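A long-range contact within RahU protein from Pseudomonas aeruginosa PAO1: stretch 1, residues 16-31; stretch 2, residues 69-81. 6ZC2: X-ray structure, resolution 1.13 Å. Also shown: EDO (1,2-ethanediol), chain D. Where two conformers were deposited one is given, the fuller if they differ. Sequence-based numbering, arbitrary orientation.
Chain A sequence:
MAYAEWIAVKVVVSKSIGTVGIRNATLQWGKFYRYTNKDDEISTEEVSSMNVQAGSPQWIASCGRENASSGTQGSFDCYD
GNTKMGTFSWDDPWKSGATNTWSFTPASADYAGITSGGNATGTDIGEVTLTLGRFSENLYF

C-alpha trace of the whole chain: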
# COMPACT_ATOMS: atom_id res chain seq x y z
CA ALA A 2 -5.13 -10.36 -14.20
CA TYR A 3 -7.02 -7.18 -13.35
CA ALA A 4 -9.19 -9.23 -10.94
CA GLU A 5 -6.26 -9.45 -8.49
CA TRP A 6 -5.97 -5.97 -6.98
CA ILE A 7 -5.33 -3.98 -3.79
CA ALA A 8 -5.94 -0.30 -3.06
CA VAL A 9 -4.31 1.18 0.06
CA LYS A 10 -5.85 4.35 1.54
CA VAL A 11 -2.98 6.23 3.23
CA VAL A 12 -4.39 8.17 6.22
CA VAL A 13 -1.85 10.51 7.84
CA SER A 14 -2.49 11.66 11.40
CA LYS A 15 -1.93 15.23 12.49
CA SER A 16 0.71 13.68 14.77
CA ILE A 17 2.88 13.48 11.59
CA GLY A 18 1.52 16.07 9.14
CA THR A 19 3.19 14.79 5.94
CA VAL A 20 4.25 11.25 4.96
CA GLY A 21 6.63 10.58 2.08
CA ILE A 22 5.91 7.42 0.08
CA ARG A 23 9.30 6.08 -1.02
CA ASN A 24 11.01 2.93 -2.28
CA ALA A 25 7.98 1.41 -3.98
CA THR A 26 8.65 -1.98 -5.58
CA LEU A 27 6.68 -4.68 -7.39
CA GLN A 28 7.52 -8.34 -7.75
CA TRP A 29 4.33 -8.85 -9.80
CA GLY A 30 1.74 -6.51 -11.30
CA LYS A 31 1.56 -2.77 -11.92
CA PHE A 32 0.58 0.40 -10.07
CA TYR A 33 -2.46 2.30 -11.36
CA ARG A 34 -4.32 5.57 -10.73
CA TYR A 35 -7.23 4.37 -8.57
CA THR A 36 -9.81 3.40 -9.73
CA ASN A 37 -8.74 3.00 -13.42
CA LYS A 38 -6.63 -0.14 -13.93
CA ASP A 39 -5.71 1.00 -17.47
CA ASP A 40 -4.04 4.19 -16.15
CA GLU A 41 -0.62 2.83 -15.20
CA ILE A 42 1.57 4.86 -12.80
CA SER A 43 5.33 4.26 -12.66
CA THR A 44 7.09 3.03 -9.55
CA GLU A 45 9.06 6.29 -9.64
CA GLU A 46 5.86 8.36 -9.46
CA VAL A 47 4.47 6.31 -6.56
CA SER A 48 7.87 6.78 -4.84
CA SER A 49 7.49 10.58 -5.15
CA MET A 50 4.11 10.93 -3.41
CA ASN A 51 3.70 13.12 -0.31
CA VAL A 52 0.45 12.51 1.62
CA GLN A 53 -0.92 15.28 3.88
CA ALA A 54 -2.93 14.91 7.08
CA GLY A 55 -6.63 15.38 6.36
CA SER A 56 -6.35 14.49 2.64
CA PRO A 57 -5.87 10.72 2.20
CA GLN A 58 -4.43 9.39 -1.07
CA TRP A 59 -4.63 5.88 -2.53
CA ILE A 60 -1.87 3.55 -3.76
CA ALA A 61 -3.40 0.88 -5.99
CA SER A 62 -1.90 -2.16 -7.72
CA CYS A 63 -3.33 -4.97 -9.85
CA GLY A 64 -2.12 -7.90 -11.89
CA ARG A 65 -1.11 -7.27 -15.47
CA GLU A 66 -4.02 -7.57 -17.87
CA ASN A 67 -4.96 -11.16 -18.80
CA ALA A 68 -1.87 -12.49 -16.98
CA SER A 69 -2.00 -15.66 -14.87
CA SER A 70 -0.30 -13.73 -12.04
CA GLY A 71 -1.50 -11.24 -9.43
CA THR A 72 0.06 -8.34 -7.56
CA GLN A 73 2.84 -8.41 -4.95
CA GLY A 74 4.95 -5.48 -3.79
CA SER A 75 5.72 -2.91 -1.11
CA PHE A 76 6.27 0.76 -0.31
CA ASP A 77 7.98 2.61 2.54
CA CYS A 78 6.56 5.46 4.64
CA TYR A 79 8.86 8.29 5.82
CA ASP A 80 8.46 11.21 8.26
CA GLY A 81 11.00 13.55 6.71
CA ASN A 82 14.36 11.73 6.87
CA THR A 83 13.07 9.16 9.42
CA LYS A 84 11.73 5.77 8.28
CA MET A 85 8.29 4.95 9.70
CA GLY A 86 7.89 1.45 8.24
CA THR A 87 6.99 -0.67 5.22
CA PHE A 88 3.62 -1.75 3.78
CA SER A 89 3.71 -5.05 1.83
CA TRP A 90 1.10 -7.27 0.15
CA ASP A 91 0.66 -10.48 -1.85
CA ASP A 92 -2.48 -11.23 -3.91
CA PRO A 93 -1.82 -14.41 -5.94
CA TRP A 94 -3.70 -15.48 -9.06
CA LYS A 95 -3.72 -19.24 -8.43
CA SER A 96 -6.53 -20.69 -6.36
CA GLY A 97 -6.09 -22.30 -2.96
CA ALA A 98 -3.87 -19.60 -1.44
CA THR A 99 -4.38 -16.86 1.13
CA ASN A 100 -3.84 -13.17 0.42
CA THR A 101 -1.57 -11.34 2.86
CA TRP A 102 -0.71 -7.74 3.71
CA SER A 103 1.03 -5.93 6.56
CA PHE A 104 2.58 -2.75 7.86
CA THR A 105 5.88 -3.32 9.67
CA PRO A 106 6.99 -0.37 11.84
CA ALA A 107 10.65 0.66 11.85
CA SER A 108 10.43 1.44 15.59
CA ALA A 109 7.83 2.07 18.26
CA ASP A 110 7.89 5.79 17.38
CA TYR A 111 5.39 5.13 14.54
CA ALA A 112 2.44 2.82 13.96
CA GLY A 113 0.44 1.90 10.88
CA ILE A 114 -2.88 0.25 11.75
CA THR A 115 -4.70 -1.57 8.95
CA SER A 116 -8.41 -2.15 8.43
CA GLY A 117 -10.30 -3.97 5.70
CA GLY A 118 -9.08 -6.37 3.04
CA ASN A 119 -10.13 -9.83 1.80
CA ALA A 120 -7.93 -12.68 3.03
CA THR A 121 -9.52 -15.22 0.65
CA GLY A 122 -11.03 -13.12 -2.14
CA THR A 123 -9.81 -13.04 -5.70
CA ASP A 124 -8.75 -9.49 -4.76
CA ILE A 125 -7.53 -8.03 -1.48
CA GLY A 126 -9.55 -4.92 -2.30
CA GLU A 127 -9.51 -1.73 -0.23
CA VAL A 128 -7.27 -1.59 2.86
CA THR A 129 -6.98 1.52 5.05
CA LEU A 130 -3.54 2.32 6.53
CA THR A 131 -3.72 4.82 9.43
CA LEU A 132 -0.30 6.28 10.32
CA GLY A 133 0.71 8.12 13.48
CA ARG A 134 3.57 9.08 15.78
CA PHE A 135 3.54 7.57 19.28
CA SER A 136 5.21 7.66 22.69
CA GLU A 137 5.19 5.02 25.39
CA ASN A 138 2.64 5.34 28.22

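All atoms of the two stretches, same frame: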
# COMPACT_ATOMS: atom_id res chain seq x y z
N SER A 16 -0.52 13.90 14.03
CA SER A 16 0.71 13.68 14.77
C SER A 16 1.95 13.65 13.87
O SER A 16 3.07 13.75 14.39
CB SER A 16 0.64 12.44 15.67
OG SER A 16 0.48 11.24 14.93
N ILE A 17 1.78 13.53 12.54
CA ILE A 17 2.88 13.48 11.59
C ILE A 17 2.84 14.63 10.59
O ILE A 17 3.89 15.21 10.25
CB ILE A 17 2.96 12.13 10.85
CG1 ILE A 17 3.05 10.97 11.84
CG2 ILE A 17 4.17 12.11 9.92
CD1 ILE A 17 3.02 9.62 11.18
N GLY A 18 1.66 14.97 10.08
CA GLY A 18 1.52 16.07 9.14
C GLY A 18 1.70 15.73 7.67
O GLY A 18 0.79 15.94 6.85
N THR A 19 2.88 15.21 7.31
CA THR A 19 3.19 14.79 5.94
C THR A 19 3.93 13.46 6.00
O THR A 19 4.86 13.30 6.80
CB THR A 19 4.12 15.81 5.26
OG1 THR A 19 3.51 17.11 5.27
CG2 THR A 19 4.42 15.41 3.81
N VAL A 20 3.54 12.52 5.13
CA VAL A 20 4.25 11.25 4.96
C VAL A 20 4.77 11.16 3.53
O VAL A 20 4.00 11.34 2.57
CB VAL A 20 3.36 10.04 5.31
CG1 VAL A 20 4.02 8.73 4.85
CG2 VAL A 20 3.09 10.02 6.81
N GLY A 21 6.06 10.89 3.38
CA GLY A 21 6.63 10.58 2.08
C GLY A 21 6.51 9.10 1.77
O GLY A 21 6.90 8.26 2.58
N ILE A 22 5.95 8.79 0.60
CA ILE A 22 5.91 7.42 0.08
C ILE A 22 7.16 7.23 -0.75
O ILE A 22 7.37 7.95 -1.73
CB ILE A 22 4.65 7.19 -0.78
CG1 ILE A 22 3.37 7.59 -0.03
CG2 ILE A 22 4.62 5.75 -1.30
CD1 ILE A 22 3.08 6.75 1.20
N ARG A 23 8.01 6.27 -0.36
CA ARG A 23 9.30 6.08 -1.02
C ARG A 23 9.53 4.59 -1.27
O ARG A 23 8.90 3.73 -0.64
CB ARG A 23 10.48 6.63 -0.18
CG ARG A 23 10.33 8.09 0.27
CD ARG A 23 10.43 9.08 -0.91
NE ARG A 23 10.19 10.45 -0.45
CZ ARG A 23 9.07 11.15 -0.64
NH1 ARG A 23 8.04 10.69 -1.36
NH2 ARG A 23 9.00 12.37 -0.12
N ASN A 24 10.47 4.29 -2.16
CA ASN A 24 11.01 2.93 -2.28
C ASN A 24 9.95 1.92 -2.69
O ASN A 24 9.97 0.77 -2.24
CB ASN A 24 11.71 2.50 -0.99
CG ASN A 24 12.74 3.51 -0.52
OD1 ASN A 24 13.27 4.30 -1.30
ND2 ASN A 24 13.05 3.47 0.77
N ALA A 25 9.01 2.33 -3.53
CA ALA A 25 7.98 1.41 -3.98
C ALA A 25 8.58 0.36 -4.91
O ALA A 25 9.47 0.66 -5.71
CB ALA A 25 6.87 2.18 -4.71
N THR A 26 8.13 -0.88 -4.77
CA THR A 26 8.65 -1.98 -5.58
C THR A 26 7.52 -2.96 -5.86
O THR A 26 6.58 -3.10 -5.07
CB THR A 26 9.80 -2.75 -4.92
OG1 THR A 26 9.34 -3.40 -3.73
CG2 THR A 26 10.99 -1.84 -4.58
N LEU A 27 7.63 -3.64 -7.00
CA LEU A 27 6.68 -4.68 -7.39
C LEU A 27 7.45 -5.92 -7.80
O LEU A 27 8.35 -5.84 -8.64
CB LEU A 27 5.83 -4.24 -8.58
CG LEU A 27 4.85 -3.11 -8.30
CD1 LEU A 27 4.30 -2.59 -9.61
CD2 LEU A 27 3.72 -3.57 -7.37
N GLN A 28 7.08 -7.06 -7.22
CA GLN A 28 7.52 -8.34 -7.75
C GLN A 28 6.61 -8.81 -8.88
O GLN A 28 7.09 -9.46 -9.82
CB GLN A 28 7.55 -9.38 -6.63
CG GLN A 28 8.61 -9.14 -5.56
CD GLN A 28 8.26 -8.01 -4.60
OE1 GLN A 28 7.20 -8.00 -3.98
NE2 GLN A 28 9.17 -7.05 -4.47
N TRP A 29 5.32 -8.49 -8.80
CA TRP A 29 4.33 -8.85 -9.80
C TRP A 29 3.30 -7.73 -9.89
O TRP A 29 2.94 -7.15 -8.87
CB TRP A 29 3.61 -10.14 -9.41
CG TRP A 29 4.50 -11.33 -9.39
CD1 TRP A 29 5.14 -11.87 -8.31
CD2 TRP A 29 4.88 -12.12 -10.52
NE1 TRP A 29 5.89 -12.96 -8.70
CE2 TRP A 29 5.75 -13.13 -10.05
CE3 TRP A 29 4.57 -12.08 -11.88
CZ2 TRP A 29 6.30 -14.09 -10.90
CZ3 TRP A 29 5.12 -13.03 -12.72
CH2 TRP A 29 5.97 -14.02 -12.23
N GLY A 30 2.83 -7.45 -11.10
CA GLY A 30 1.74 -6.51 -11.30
C GLY A 30 2.21 -5.12 -11.71
O GLY A 30 3.35 -4.91 -12.15
N LYS A 31 1.30 -4.16 -11.59
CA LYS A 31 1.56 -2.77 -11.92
C LYS A 31 0.86 -1.87 -10.90
O LYS A 31 -0.07 -2.30 -10.21
CB LYS A 31 1.07 -2.43 -13.33
CG LYS A 31 -0.40 -2.41 -13.49
CD LYS A 31 -0.70 -2.22 -14.96
CE LYS A 31 -2.16 -2.01 -15.17
NZ LYS A 31 -2.51 -1.76 -16.61
N SER A 69 -1.73 -14.66 -15.90
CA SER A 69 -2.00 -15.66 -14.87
C SER A 69 -1.11 -15.41 -13.66
O SER A 69 -0.47 -16.33 -13.14
CB SER A 69 -1.79 -17.07 -15.41
OG SER A 69 -0.60 -17.16 -16.18
N SER A 70 -1.05 -14.15 -13.21
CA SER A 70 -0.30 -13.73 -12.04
C SER A 70 -1.03 -12.52 -11.45
O SER A 70 -1.77 -11.83 -12.15
CB SER A 70 1.15 -13.37 -12.41
OG SER A 70 1.19 -12.40 -13.44
N GLY A 71 -0.81 -12.29 -10.17
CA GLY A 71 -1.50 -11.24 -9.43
C GLY A 71 -0.63 -10.03 -9.17
O GLY A 71 0.13 -9.59 -10.04
N THR A 72 -0.74 -9.48 -7.96
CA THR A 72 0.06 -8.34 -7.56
C THR A 72 0.76 -8.63 -6.24
O THR A 72 0.15 -9.19 -5.31
CB THR A 72 -0.76 -7.03 -7.47
OG1 THR A 72 0.05 -6.03 -6.87
CG2 THR A 72 -2.05 -7.20 -6.65
N GLN A 73 2.03 -8.24 -6.15
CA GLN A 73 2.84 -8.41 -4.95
C GLN A 73 3.89 -7.31 -4.95
O GLN A 73 4.59 -7.12 -5.95
CB GLN A 73 3.52 -9.78 -4.95
CG GLN A 73 4.39 -10.02 -3.73
CD GLN A 73 5.02 -11.39 -3.73
OE1 GLN A 73 5.26 -11.97 -4.78
NE2 GLN A 73 5.28 -11.93 -2.54
N GLY A 74 4.00 -6.58 -3.84
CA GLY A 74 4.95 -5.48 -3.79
C GLY A 74 4.97 -4.82 -2.42
O GLY A 74 4.46 -5.37 -1.44
N SER A 75 5.58 -3.64 -2.37
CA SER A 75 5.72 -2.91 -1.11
C SER A 75 5.98 -1.43 -1.38
O SER A 75 6.34 -1.03 -2.50
CB SER A 75 6.86 -3.47 -0.27
OG SER A 75 8.11 -3.24 -0.89
N PHE A 76 5.80 -0.62 -0.33
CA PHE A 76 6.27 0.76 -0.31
C PHE A 76 6.66 1.14 1.11
O PHE A 76 6.14 0.56 2.08
CB PHE A 76 5.27 1.77 -0.92
CG PHE A 76 3.94 1.82 -0.21
CD1 PHE A 76 3.74 2.63 0.91
CD2 PHE A 76 2.86 1.07 -0.68
CE1 PHE A 76 2.50 2.67 1.55
CE2 PHE A 76 1.63 1.11 -0.04
CZ PHE A 76 1.45 1.91 1.07
N ASP A 77 7.56 2.10 1.24
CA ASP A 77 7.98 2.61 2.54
C ASP A 77 7.27 3.94 2.84
O ASP A 77 6.91 4.70 1.94
CB ASP A 77 9.50 2.83 2.61
CG ASP A 77 10.29 1.54 2.60
OD1 ASP A 77 9.69 0.45 2.71
OD2 ASP A 77 11.53 1.62 2.44
N CYS A 78 7.09 4.20 4.14
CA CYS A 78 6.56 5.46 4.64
C CYS A 78 7.64 6.17 5.45
O CYS A 78 8.26 5.55 6.32
CB CYS A 78 5.34 5.21 5.53
SG CYS A 78 3.94 4.45 4.67
N TYR A 79 7.85 7.46 5.16
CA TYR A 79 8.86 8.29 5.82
C TYR A 79 8.24 9.55 6.43
O TYR A 79 7.34 10.17 5.85
CB TYR A 79 9.97 8.70 4.82
CG TYR A 79 11.07 7.67 4.70
CD1 TYR A 79 10.94 6.55 3.89
CD2 TYR A 79 12.24 7.80 5.44
CE1 TYR A 79 11.94 5.59 3.82
CE2 TYR A 79 13.25 6.85 5.38
CZ TYR A 79 13.10 5.76 4.56
OH TYR A 79 14.10 4.82 4.51
N ASP A 80 8.75 9.93 7.61
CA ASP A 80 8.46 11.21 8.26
C ASP A 80 9.72 12.05 8.08
O ASP A 80 10.68 11.92 8.84
CB ASP A 80 8.17 10.96 9.74
CG ASP A 80 8.05 12.25 10.55
OD1 ASP A 80 7.89 13.34 9.96
OD2 ASP A 80 8.11 12.16 11.80
N GLY A 81 9.74 12.89 7.05
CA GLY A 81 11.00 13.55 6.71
C GLY A 81 12.07 12.51 6.40
O GLY A 81 11.85 11.57 5.63
C1 EDO D . 1.87 -13.33 -8.14
O1 EDO D . 0.64 -13.92 -8.54
C2 EDO D . 1.73 -12.81 -6.72
O2 EDO D . 1.69 -13.90 -5.79
O HOH W 1 6.41 15.16 11.31
O HOH W 2 6.81 14.78 7.92
O HOH W 3 9.21 -0.83 -0.03

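The strand that begins at Thr19 and the strand 72-80 run antiparallel and are joined mainly through their backbones. Before the strand, Ile17 rests CG2 3.9 Å from Asp80 OD1, and one water bridges Ile17 O and Asp80 OD1, 2.7 Å from each. Val20 CG1 packs 3.8 Å from Cys78 CB. Gly21 and Tyr79 exchange two hydrogen bonds (Gly21 N to Tyr79 O and Tyr79 N to Gly21 O, both 2.9 Å); a CB on Gly21 would collide with Arg23 NH2. Ile22 points to the same face of the sheet as Cys78, and its CG2 lies 3.9 Å from Phe76 CD1. Arg23 repeats the paired pattern with Asp77 (Arg23 N to Asp77 O 3.0 Å, Asp77 N to Arg23 O 2.8 Å). Asn24, with phi and psi of 63° and 36°, lies in a beta bulge that shifts the register by one, and its ND2 donates to Asp77 OD2 at 2.9 Å. Pairing resumes at Thr26, whose N and O bond Ser75 O and N, each at 2.9 Å. Leu27 lies opposite Gly74, where a CB would clash with Thr26 O and Leu27 CD2. At a second bulge, Gln73 O accepts from both Gln28 N (2.8 Å) and Trp29 N (3.2 Å), while Gln73 N donates to Trp29 O (3.1 Å). Gln73 OE1 meets the Trp29 ring edge, 3.5 Å from Trp29 CD1; 1,2-ethanediol covers one face.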